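Local coordinates for protein fructosyl amine:oxygen oxidoreductase (Neosartorya fumigata, PDB 4WCT) that probably catalyses the FAD-dependent oxidative deglycation of fructosyl amines (Amadori products), using oxygen as electron acceptor, at residues H232-L246 and R372-G384. Sequence-based numbering, arbitrary orientation.
Sequences HRTILSAGAGSDSLL and RHPEHPSLLVAVG. With FAD (flavin-adenine dinucleotide), chain C.
Thr234 and Leu236 supply every backbone rung that ties strand 233-236 to the parallel strand 379-383. Thr234 N donates to Ser378 O (3.0 Å) and Leu380 N to Thr234 O; then Leu236 N gives to Leu380 O (2.8 Å) and Ala382 N to Leu236 O. Ile235 turns its N-H and C=O the other way, to Ile29 and Ile31 of strand 28-31, while its CG1 runs alongside Leu380 CD2 (4.1 Å) on the face packed by helix 393-404. On the opposite face, that of Leu379 and Val381, Leu246 meets Leu379 tip to tip and lays CD2 across Val381 CG1 at 3.8 Å. Ser237 OG bonds Ile31 O.

At the outer end Arg233, bent at chi2 (-69°), curls back so that NH1 reaches His232 O in the guanidinium plane; NH2 bonds Ser20 O and a water that also accepts from Arg372 NH1, bridging the two cations. A second water donates to His232 O and to Ser378 OG, itself bonded to Asp217. At the inner end Gly239 O takes both Ser242 N and Ser242 OG (2.8 Å) from one side of its plane. One further water accepts from Gly239 N and donates to Ala382 O (2.7 Å) and FAD O2P, linking the loop after strand 233-236 and the end region of strand 379-383 to the FAD pyrophosphate. Ala238 CB packs against the adenosine. Together with strand 28-31, which is followed by a glycine-rich turn consistent with the GxGxxG motif of Rossmann-type dinucleotide-binding folds, the pair belongs to the Rossmann-like FAD-binding sheet of this oxidoreductase family.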
ATOM      1  N   HIS A 232       2.160  26.992   7.845  1.00 13.89           N
ATOM      2  CA  HIS A 232       3.406  27.330   7.188  1.00 16.32           C
ATOM      3  C   HIS A 232       3.876  26.273   6.199  1.00 16.24           C
ATOM      4  O   HIS A 232       4.481  26.605   5.175  1.00 13.31           O
ATOM      5  CB  HIS A 232       4.505  27.584   8.216  1.00 19.17           C
ATOM      6  CG  HIS A 232       4.352  28.888   8.938  1.00 31.96           C
ATOM      7  ND1 HIS A 232       4.143  28.966  10.298  1.00 43.94           N
ATOM      8  CD2 HIS A 232       4.250  30.154   8.471  1.00 40.97           C
ATOM      9  CE1 HIS A 232       3.952  30.228  10.642  1.00 42.35           C
ATOM     10  NE2 HIS A 232       4.025  30.969   9.554  1.00 42.79           N
ATOM     11  N   ARG A 233       3.556  25.009   6.477  1.00 13.58           N
ATOM     12  CA  ARG A 233       3.785  23.941   5.475  1.00 12.85           C
ATOM     13  C   ARG A 233       2.612  22.979   5.448  1.00 12.21           C
ATOM     14  O   ARG A 233       1.946  22.795   6.454  1.00 11.67           O
ATOM     15  CB  ARG A 233       5.014  23.119   5.786  1.00 14.89           C
ATOM     16  CG  ARG A 233       6.343  23.869   5.787  1.00 15.73           C
ATOM     17  CD  ARG A 233       6.699  24.303   4.375  1.00 17.20           C
ATOM     18  NE  ARG A 233       8.071  24.790   4.275  1.00 17.08           N
ATOM     19  CZ  ARG A 233       8.446  26.022   4.616  1.00 25.84           C
ATOM     20  NH1 ARG A 233       7.533  26.914   4.968  1.00 21.74           N
ATOM     21  NH2 ARG A 233       9.707  26.399   4.458  1.00 25.41           N
ATOM     22  N   THR A 234       2.290  22.503   4.241  1.00 11.03           N
ATOM     23  CA  THR A 234       1.173  21.576   4.048  1.00 11.44           C
ATOM     24  C   THR A 234       1.718  20.323   3.393  1.00 11.96           C
ATOM     25  O   THR A 234       2.475  20.395   2.396  1.00 10.67           O
ATOM     26  CB  THR A 234       0.072  22.204   3.183  1.00 13.25           C
ATOM     27  OG1 THR A 234      -0.434  23.367   3.853  1.00 13.94           O
ATOM     28  CG2 THR A 234      -1.029  21.238   2.901  1.00 15.35           C
ATOM     29  N   ILE A 235       1.435  19.179   4.017  1.00 10.97           N
ATOM     30  CA  ILE A 235       1.874  17.880   3.474  1.00 10.83           C
ATOM     31  C   ILE A 235       0.660  17.123   2.965  1.00 11.23           C
ATOM     32  O   ILE A 235      -0.282  16.882   3.716  1.00 10.44           O
ATOM     33  CB  ILE A 235       2.591  17.054   4.549  1.00 11.58           C
ATOM     34  CG1 ILE A 235       3.818  17.828   5.071  1.00 12.95           C
ATOM     35  CG2 ILE A 235       3.016  15.684   3.997  1.00 10.66           C
ATOM     36  CD1 ILE A 235       4.524  17.118   6.214  1.00 12.09           C
ATOM     37  N   LEU A 236       0.662  16.785   1.681  1.00  9.38           N
ATOM     38  CA  LEU A 236      -0.435  16.040   1.096  1.00  7.95           C
ATOM     39  C   LEU A 236      -0.084  14.557   1.056  1.00  8.92           C
ATOM     40  O   LEU A 236       0.774  14.142   0.258  1.00 10.73           O
ATOM     41  CB  LEU A 236      -0.749  16.570  -0.297  1.00  8.76           C
ATOM     42  CG  LEU A 236      -1.844  15.867  -1.100  1.00  8.97           C
ATOM     43  CD1 LEU A 236      -3.157  15.715  -0.367  1.00 10.04           C
ATOM     44  CD2 LEU A 236      -2.091  16.569  -2.434  1.00 10.31           C
ATOM     45  N   SER A 237      -0.713  13.799   1.947  1.00  9.20           N
ATOM     46  CA  SER A 237      -0.488  12.338   2.088  1.00 10.07           C
ATOM     47  C   SER A 237      -1.801  11.642   2.225  1.00  9.05           C
ATOM     48  O   SER A 237      -2.015  10.861   3.157  1.00 10.00           O
ATOM     49  CB  SER A 237       0.439  12.032   3.285  1.00 10.97           C
ATOM     50  OG  SER A 237      -0.056  12.580   4.501  1.00 10.56           O
ATOM     51  N   ALA A 238      -2.663  11.835   1.220  1.00  8.40           N
ATOM     52  CA  ALA A 238      -4.012  11.329   1.291  1.00  8.06           C
ATOM     53  C   ALA A 238      -4.227  10.107   0.397  1.00  7.76           C
ATOM     54  O   ALA A 238      -5.351   9.781   0.100  1.00  9.08           O
ATOM     55  CB  ALA A 238      -5.030  12.431   0.987  1.00  7.92           C
ATOM     56  N   GLY A 239      -3.159   9.359   0.110  1.00  8.11           N
ATOM     57  CA  GLY A 239      -3.275   8.129  -0.672  1.00  8.03           C
ATOM     58  C   GLY A 239      -3.952   8.413  -1.983  1.00  8.69           C
ATOM     59  O   GLY A 239      -3.725   9.451  -2.595  1.00  8.36           O
ATOM     60  N   ALA A 240      -4.838   7.519  -2.410  1.00  8.16           N
ATOM     61  CA  ALA A 240      -5.466   7.657  -3.742  1.00  9.05           C
ATOM     62  C   ALA A 240      -6.348   8.913  -3.832  1.00 10.47           C
ATOM     63  O   ALA A 240      -6.466   9.529  -4.894  1.00 11.90           O
ATOM     64  CB  ALA A 240      -6.313   6.410  -4.047  1.00  9.90           C
ATOM     65  N   GLY A 241      -6.937   9.320  -2.711  1.00  9.10           N
ATOM     66  CA  GLY A 241      -7.752  10.531  -2.638  1.00 10.48           C
ATOM     67  C   GLY A 241      -6.969  11.799  -2.952  1.00  9.26           C
ATOM     68  O   GLY A 241      -7.575  12.860  -3.262  1.00 11.56           O
ATOM     69  N   SER A 242      -5.655  11.742  -2.829  1.00  9.21           N
ATOM     70  CA  SER A 242      -4.771  12.893  -3.109  1.00  9.34           C
ATOM     71  C   SER A 242      -4.996  13.453  -4.508  1.00  9.02           C
ATOM     72  O   SER A 242      -4.775  14.636  -4.756  1.00  9.75           O
ATOM     73  CB  SER A 242      -3.304  12.520  -2.975  1.00  9.92           C
ATOM     74  OG  SER A 242      -3.066  11.999  -1.673  1.00  9.77           O
ATOM     75  N   ASP A 243      -5.318  12.558  -5.434  1.00  8.24           N
ATOM     76  CA  ASP A 243      -5.395  12.918  -6.835  1.00  9.43           C
ATOM     77  C   ASP A 243      -6.468  13.933  -7.138  1.00 11.52           C
ATOM     78  O   ASP A 243      -6.456  14.514  -8.223  1.00 12.35           O
ATOM     79  CB  ASP A 243      -5.641  11.617  -7.648  1.00 10.58           C
ATOM     80  CG  ASP A 243      -5.371  11.768  -9.130  1.00 11.34           C
ATOM     81  OD1 ASP A 243      -4.358  12.398  -9.515  1.00 11.62           O
ATOM     82  OD2 ASP A 243      -6.159  11.145  -9.913  1.00 12.51           O
ATOM     83  N   SER A 244      -7.459  14.072  -6.253  1.00 11.99           N
ATOM     84  CA  SER A 244      -8.535  15.045  -6.441  1.00 13.09           C
ATOM     85  C   SER A 244      -8.220  16.430  -5.853  1.00 13.82           C
ATOM     86  O   SER A 244      -8.938  17.404  -6.142  1.00 16.18           O
ATOM     87  CB  SER A 244      -9.836  14.506  -5.847  1.00 15.97           C
ATOM     88  OG  SER A 244      -9.767  14.550  -4.436  1.00 21.16           O
ATOM     89  N   LEU A 245      -7.099  16.557  -5.141  1.00 11.10           N
ATOM     90  CA  LEU A 245      -6.794  17.768  -4.374  1.00 11.25           C
ATOM     91  C   LEU A 245      -5.690  18.605  -4.982  1.00 13.16           C
ATOM     92  O   LEU A 245      -5.452  19.727  -4.558  1.00 14.73           O
ATOM     93  CB  LEU A 245      -6.403  17.399  -2.936  1.00 12.83           C
ATOM     94  CG  LEU A 245      -7.516  16.763  -2.126  1.00 14.18           C
ATOM     95  CD1 LEU A 245      -6.976  16.409  -0.760  1.00 15.22           C
ATOM     96  CD2 LEU A 245      -8.714  17.691  -1.987  1.00 15.08           C
ATOM     97  N   LEU A 246      -5.005  18.052  -5.970  1.00 11.79           N
ATOM     98  CA  LEU A 246      -3.926  18.732  -6.668  1.00 11.70           C
ATOM     99  C   LEU A 246      -3.908  18.188  -8.084  1.00 13.36           C
ATOM    100  O   LEU A 246      -4.171  17.008  -8.284  1.00 12.27           O
ATOM    101  CB  LEU A 246      -2.596  18.454  -5.981  1.00 10.71           C
ATOM    102  CG  LEU A 246      -1.333  19.022  -6.605  1.00 13.07           C
ATOM    103  CD1 LEU A 246      -1.269  20.515  -6.296  1.00 13.14           C
ATOM    104  CD2 LEU A 246      -0.098  18.303  -6.085  1.00 13.38           C
ATOM    105  N   ARG A 372       8.890  18.402  -2.631  1.00 13.65           N
ATOM    106  CA  ARG A 372       8.292  19.718  -2.622  1.00 14.64           C
ATOM    107  C   ARG A 372       7.827  20.108  -3.999  1.00 14.34           C
ATOM    108  O   ARG A 372       8.436  19.738  -4.982  1.00 17.14           O
ATOM    109  CB  ARG A 372       9.308  20.728  -2.070  1.00 18.33           C
ATOM    110  CG  ARG A 372       9.884  20.291  -0.721  1.00 28.86           C
ATOM    111  CD  ARG A 372      11.117  21.093  -0.296  1.00 36.81           C
ATOM    112  NE  ARG A 372      10.843  22.523  -0.337  1.00 47.52           N
ATOM    113  CZ  ARG A 372      10.774  23.309   0.734  1.00 63.70           C
ATOM    114  NH1 ARG A 372      11.002  22.810   1.945  1.00 77.01           N
ATOM    115  NH2 ARG A 372      10.485  24.600   0.594  1.00 52.81           N
ATOM    116  N   HIS A 373       6.678  20.751  -4.073  1.00 13.23           N
ATOM    117  CA  HIS A 373       6.094  21.141  -5.355  1.00 12.76           C
ATOM    118  C   HIS A 373       6.926  22.301  -5.938  1.00 15.79           C
ATOM    119  O   HIS A 373       7.190  23.281  -5.244  1.00 17.47           O
ATOM    120  CB  HIS A 373       4.656  21.583  -5.140  1.00 14.27           C
ATOM    121  CG  HIS A 373       3.867  21.698  -6.399  1.00 14.83           C
ATOM    122  ND1 HIS A 373       4.214  22.567  -7.410  1.00 16.78           N
ATOM    123  CD2 HIS A 373       2.858  20.938  -6.891  1.00 16.49           C
ATOM    124  CE1 HIS A 373       3.447  22.345  -8.465  1.00 19.31           C
ATOM    125  NE2 HIS A 373       2.554  21.429  -8.139  1.00 18.76           N
ATOM    126  N   PRO A 374       7.281  22.208  -7.228  1.00 15.46           N
ATOM    127  CA  PRO A 374       8.223  23.199  -7.734  1.00 17.48           C
ATOM    128  C   PRO A 374       7.623  24.596  -7.813  1.00 18.66           C
ATOM    129  O   PRO A 374       8.380  25.560  -7.860  1.00 21.57           O
ATOM    130  CB  PRO A 374       8.593  22.676  -9.141  1.00 21.26           C
ATOM    131  CG  PRO A 374       7.627  21.590  -9.451  1.00 21.61           C
ATOM    132  CD  PRO A 374       7.212  21.022  -8.106  1.00 16.10           C
ATOM    133  N   GLU A 375       6.314  24.690  -7.989  1.00 17.45           N
ATOM    134  CA  GLU A 375       5.628  25.985  -8.140  1.00 19.90           C
ATOM    135  C   GLU A 375       5.079  26.474  -6.806  1.00 20.20           C
ATOM    136  O   GLU A 375       4.651  27.619  -6.702  1.00 22.03           O
ATOM    137  CB  GLU A 375       4.457  25.894  -9.129  1.00 26.94           C
ATOM    138  CG  GLU A 375       4.711  25.086 -10.387  1.00 39.36           C
ATOM    139  CD  GLU A 375       5.893  25.595 -11.160  1.00 48.08           C
ATOM    140  OE1 GLU A 375       6.051  26.830 -11.215  1.00 51.92           O
ATOM    141  OE2 GLU A 375       6.689  24.768 -11.658  1.00 56.68           O
ATOM    142  N   HIS A 376       4.937  25.563  -5.844  1.00 16.47           N
ATOM    143  CA  HIS A 376       4.361  25.875  -4.537  1.00 16.48           C
ATOM    144  C   HIS A 376       5.214  25.278  -3.417  1.00 17.54           C
ATOM    145  O   HIS A 376       4.908  24.210  -2.885  1.00 15.28           O
ATOM    146  CB  HIS A 376       2.917  25.395  -4.395  1.00 19.11           C
ATOM    147  CG  HIS A 376       2.125  25.463  -5.657  1.00 20.82           C
ATOM    148  ND1 HIS A 376       1.749  26.659  -6.235  1.00 25.65           N
ATOM    149  CD2 HIS A 376       1.497  24.495  -6.360  1.00 24.04           C
ATOM    150  CE1 HIS A 376       1.026  26.412  -7.313  1.00 23.45           C
ATOM    151  NE2 HIS A 376       0.860  25.107  -7.414  1.00 27.12           N
ATOM    152  N   PRO A 377       6.286  25.977  -3.046  1.00 16.40           N
ATOM    153  CA  PRO A 377       7.335  25.381  -2.209  1.00 18.77           C
ATOM    154  C   PRO A 377       6.897  25.028  -0.795  1.00 16.41           C
ATOM    155  O   PRO A 377       7.588  24.261  -0.124  1.00 21.38           O
ATOM    156  CB  PRO A 377       8.409  26.479  -2.137  1.00 23.98           C
ATOM    157  CG  PRO A 377       7.731  27.745  -2.571  1.00 23.70           C
ATOM    158  CD  PRO A 377       6.660  27.323  -3.533  1.00 23.13           C
ATOM    159  N   SER A 378       5.776  25.570  -0.333  1.00 15.61           N
ATOM    160  CA  SER A 378       5.305  25.218   1.008  1.00 13.17           C
ATOM    161  C   SER A 378       4.490  23.931   1.000  1.00 14.32           C
ATOM    162  O   SER A 378       4.042  23.491   2.060  1.00 11.51           O
ATOM    163  CB  SER A 378       4.503  26.351   1.642  1.00 18.20           C
ATOM    164  OG  SER A 378       5.269  27.541   1.629  1.00 19.48           O
ATOM    165  N   LEU A 379       4.261  23.371  -0.190  1.00 12.10           N
ATOM    166  CA  LEU A 379       3.544  22.106  -0.317  1.00 11.33           C
ATOM    167  C   LEU A 379       4.561  20.988  -0.501  1.00 13.01           C
ATOM    168  O   LEU A 379       5.370  21.017  -1.430  1.00 12.54           O
ATOM    169  CB  LEU A 379       2.604  22.160  -1.529  1.00 11.85           C
ATOM    170  CG  LEU A 379       1.900  20.847  -1.867  1.00 11.93           C
ATOM    171  CD1 LEU A 379       0.868  20.502  -0.803  1.00 14.05           C
ATOM    172  CD2 LEU A 379       1.214  20.993  -3.213  1.00 14.01           C
ATOM    173  N   LEU A 380       4.406  19.938   0.297  1.00 10.68           N
ATOM    174  CA  LEU A 380       5.140  18.695   0.118  1.00 11.63           C
ATOM    175  C   LEU A 380       4.135  17.591  -0.201  1.00 10.66           C
ATOM    176  O   LEU A 380       3.118  17.501   0.457  1.00 12.97           O
ATOM    177  CB  LEU A 380       5.859  18.338   1.404  1.00 13.15           C
ATOM    178  CG  LEU A 380       6.651  17.035   1.408  1.00 14.48           C
ATOM    179  CD1 LEU A 380       7.892  17.126   0.537  1.00 19.74           C
ATOM    180  CD2 LEU A 380       7.045  16.730   2.831  1.00 17.24           C
ATOM    181  N   VAL A 381       4.338  16.917  -1.312  1.00 10.76           N
ATOM    182  CA  VAL A 381       3.506  15.745  -1.657  1.00 11.21           C
ATOM    183  C   VAL A 381       4.211  14.463  -1.201  1.00  9.90           C
ATOM    184  O   VAL A 381       5.414  14.326  -1.319  1.00 10.84           O
ATOM    185  CB  VAL A 381       3.151  15.700  -3.171  1.00 10.73           C
ATOM    186  CG1 VAL A 381       2.406  16.956  -3.597  1.00 12.25           C
ATOM    187  CG2 VAL A 381       4.374  15.480  -4.056  1.00 11.34           C
ATOM    188  N   ALA A 382       3.430  13.520  -0.691  1.00  8.77           N
ATOM    189  CA  ALA A 382       3.942  12.221  -0.271  1.00  9.22           C
ATOM    190  C   ALA A 382       2.884  11.177  -0.612  1.00  9.55           C
ATOM    191  O   ALA A 382       1.976  10.897   0.164  1.00  8.39           O
ATOM    192  CB  ALA A 382       4.281  12.218   1.221  1.00 10.80           C
ATOM    193  N   VAL A 383       2.976  10.731  -1.859  1.00  8.47           N
ATOM    194  CA  VAL A 383       1.942   9.951  -2.520  1.00  8.76           C
ATOM    195  C   VAL A 383       2.598   8.886  -3.397  1.00  8.69           C
ATOM    196  O   VAL A 383       3.837   8.757  -3.463  1.00  9.01           O
ATOM    197  CB  VAL A 383       1.017  10.856  -3.359  1.00  8.88           C
ATOM    198  CG1 VAL A 383       0.265  11.851  -2.474  1.00  9.53           C
ATOM    199  CG2 VAL A 383       1.779  11.576  -4.441  1.00  8.37           C
ATOM    200  N   GLY A 384       1.768   8.055  -4.017  1.00  9.20           N
ATOM    201  CA  GLY A 384       2.260   7.136  -5.031  1.00  9.27           C
ATOM    202  C   GLY A 384       2.813   5.855  -4.413  1.00  9.23           C
ATOM    203  O   GLY A 384       3.795   5.281  -4.897  1.00  8.51           O
TER
HETATM  204  PA  FAD C 500      -3.715   5.273   2.784  1.00  7.84           P
HETATM  205  O1A FAD C 500      -3.145   4.308   3.783  1.00  7.95           O
HETATM  206  O2A FAD C 500      -4.825   4.858   1.870  1.00  8.24           O
HETATM  207  O5B FAD C 500      -4.159   6.537   3.604  1.00  7.42           O
HETATM  208  C5B FAD C 500      -4.757   7.653   2.927  1.00  8.02           C
HETATM  209  C4B FAD C 500      -5.553   8.448   3.956  1.00  8.76           C
HETATM  210  O4B FAD C 500      -5.989   9.709   3.351  1.00  9.41           O
HETATM  211  C3B FAD C 500      -6.805   7.740   4.465  1.00  8.36           C
HETATM  212  O3B FAD C 500      -6.823   7.631   5.897  1.00  9.11           O
HETATM  213  C2B FAD C 500      -7.951   8.622   3.959  1.00  8.78           C
HETATM  214  O2B FAD C 500      -9.133   8.609   4.757  1.00  9.25           O
HETATM  215  C1B FAD C 500      -7.274   9.989   3.851  1.00  8.19           C
HETATM  216  N9A FAD C 500      -7.978  10.880   2.903  1.00  9.37           N
HETATM  217  C8A FAD C 500      -8.579  10.547   1.747  1.00  9.84           C
HETATM  218  N7A FAD C 500      -9.172  11.628   1.190  1.00  9.02           N
HETATM  219  C5A FAD C 500      -8.851  12.681   1.986  1.00  8.42           C
HETATM  220  C6A FAD C 500      -9.205  14.094   2.011  1.00  8.17           C
HETATM  221  N6A FAD C 500      -9.959  14.630   1.035  1.00  8.62           N
HETATM  222  N1A FAD C 500      -8.767  14.818   3.063  1.00  8.53           N
HETATM  223  C2A FAD C 500      -7.997  14.322   4.040  1.00  9.08           C
HETATM  224  N3A FAD C 500      -7.670  13.020   4.097  1.00  8.95           N
HETATM  225  C4A FAD C 500      -8.079  12.189   3.107  1.00  8.52           C
HETATM  226  N1  FAD C 500       1.769  -2.501   0.362  1.00  8.32           N
HETATM  227  C2  FAD C 500       2.783  -3.260   0.908  1.00  8.89           C
HETATM  228  O2  FAD C 500       3.795  -2.667   1.279  1.00  8.36           O
HETATM  229  N3  FAD C 500       2.635  -4.567   1.135  1.00  7.47           N
HETATM  230  C4  FAD C 500       1.548  -5.247   0.713  1.00  7.08           C
HETATM  231  O4  FAD C 500       1.372  -6.483   0.892  1.00  8.88           O
HETATM  232  C4X FAD C 500       0.450  -4.516   0.104  1.00  7.48           C
HETATM  233  N5  FAD C 500      -0.673  -5.159  -0.313  1.00  9.19           N
HETATM  234  C5X FAD C 500      -1.767  -4.408  -0.647  1.00  9.76           C
HETATM  235  C6  FAD C 500      -3.007  -5.003  -0.856  1.00  8.71           C
HETATM  236  C7  FAD C 500      -4.075  -4.243  -1.294  1.00  8.32           C
HETATM  237  C7M FAD C 500      -5.405  -4.890  -1.440  1.00  8.65           C
HETATM  238  C8  FAD C 500      -3.905  -2.795  -1.469  1.00  9.90           C
HETATM  239  C8M FAD C 500      -5.023  -1.915  -1.892  1.00  9.29           C
HETATM  240  C9  FAD C 500      -2.715  -2.181  -1.165  1.00  8.56           C
HETATM  241  C9A FAD C 500      -1.619  -2.940  -0.812  1.00  9.08           C
HETATM  242  N10 FAD C 500      -0.380  -2.331  -0.594  1.00  7.40           N
HETATM  243  C10 FAD C 500       0.645  -3.097  -0.038  1.00  7.50           C
HETATM  244  C1' FAD C 500      -0.100  -0.916  -0.795  1.00  7.28           C
HETATM  245  C2' FAD C 500      -0.233  -0.096   0.479  1.00  6.77           C
HETATM  246  O2' FAD C 500      -1.464  -0.465   1.084  1.00  7.83           O
HETATM  247  C3' FAD C 500      -0.229   1.392   0.104  1.00  6.94           C
HETATM  248  O3' FAD C 500       0.853   1.666  -0.799  1.00  7.61           O
HETATM  249  C4' FAD C 500      -0.128   2.289   1.341  1.00  7.18           C
HETATM  250  O4' FAD C 500      -1.012   1.808   2.352  1.00  8.43           O
HETATM  251  C5' FAD C 500      -0.547   3.695   0.933  1.00  7.16           C
HETATM  252  O5' FAD C 500      -0.412   4.555   2.063  1.00  7.03           O
HETATM  253  P   FAD C 500      -1.003   6.048   1.993  1.00  7.80           P
HETATM  254  O1P FAD C 500      -0.759   6.696   3.337  1.00  8.31           O
HETATM  255  O2P FAD C 500      -0.471   6.670   0.725  1.00  7.92           O
HETATM  256  O3P FAD C 500      -2.578   5.807   1.807  1.00  6.52           O
HETATM  257  O   HOH W   1       5.576  29.242   3.952  1.00 36.78           O
HETATM  258  O   HOH W   2      11.759  25.066   3.331  1.00 30.88           O
HETATM  259  O   HOH W   3      -0.325   9.435   0.424  1.00  9.25           O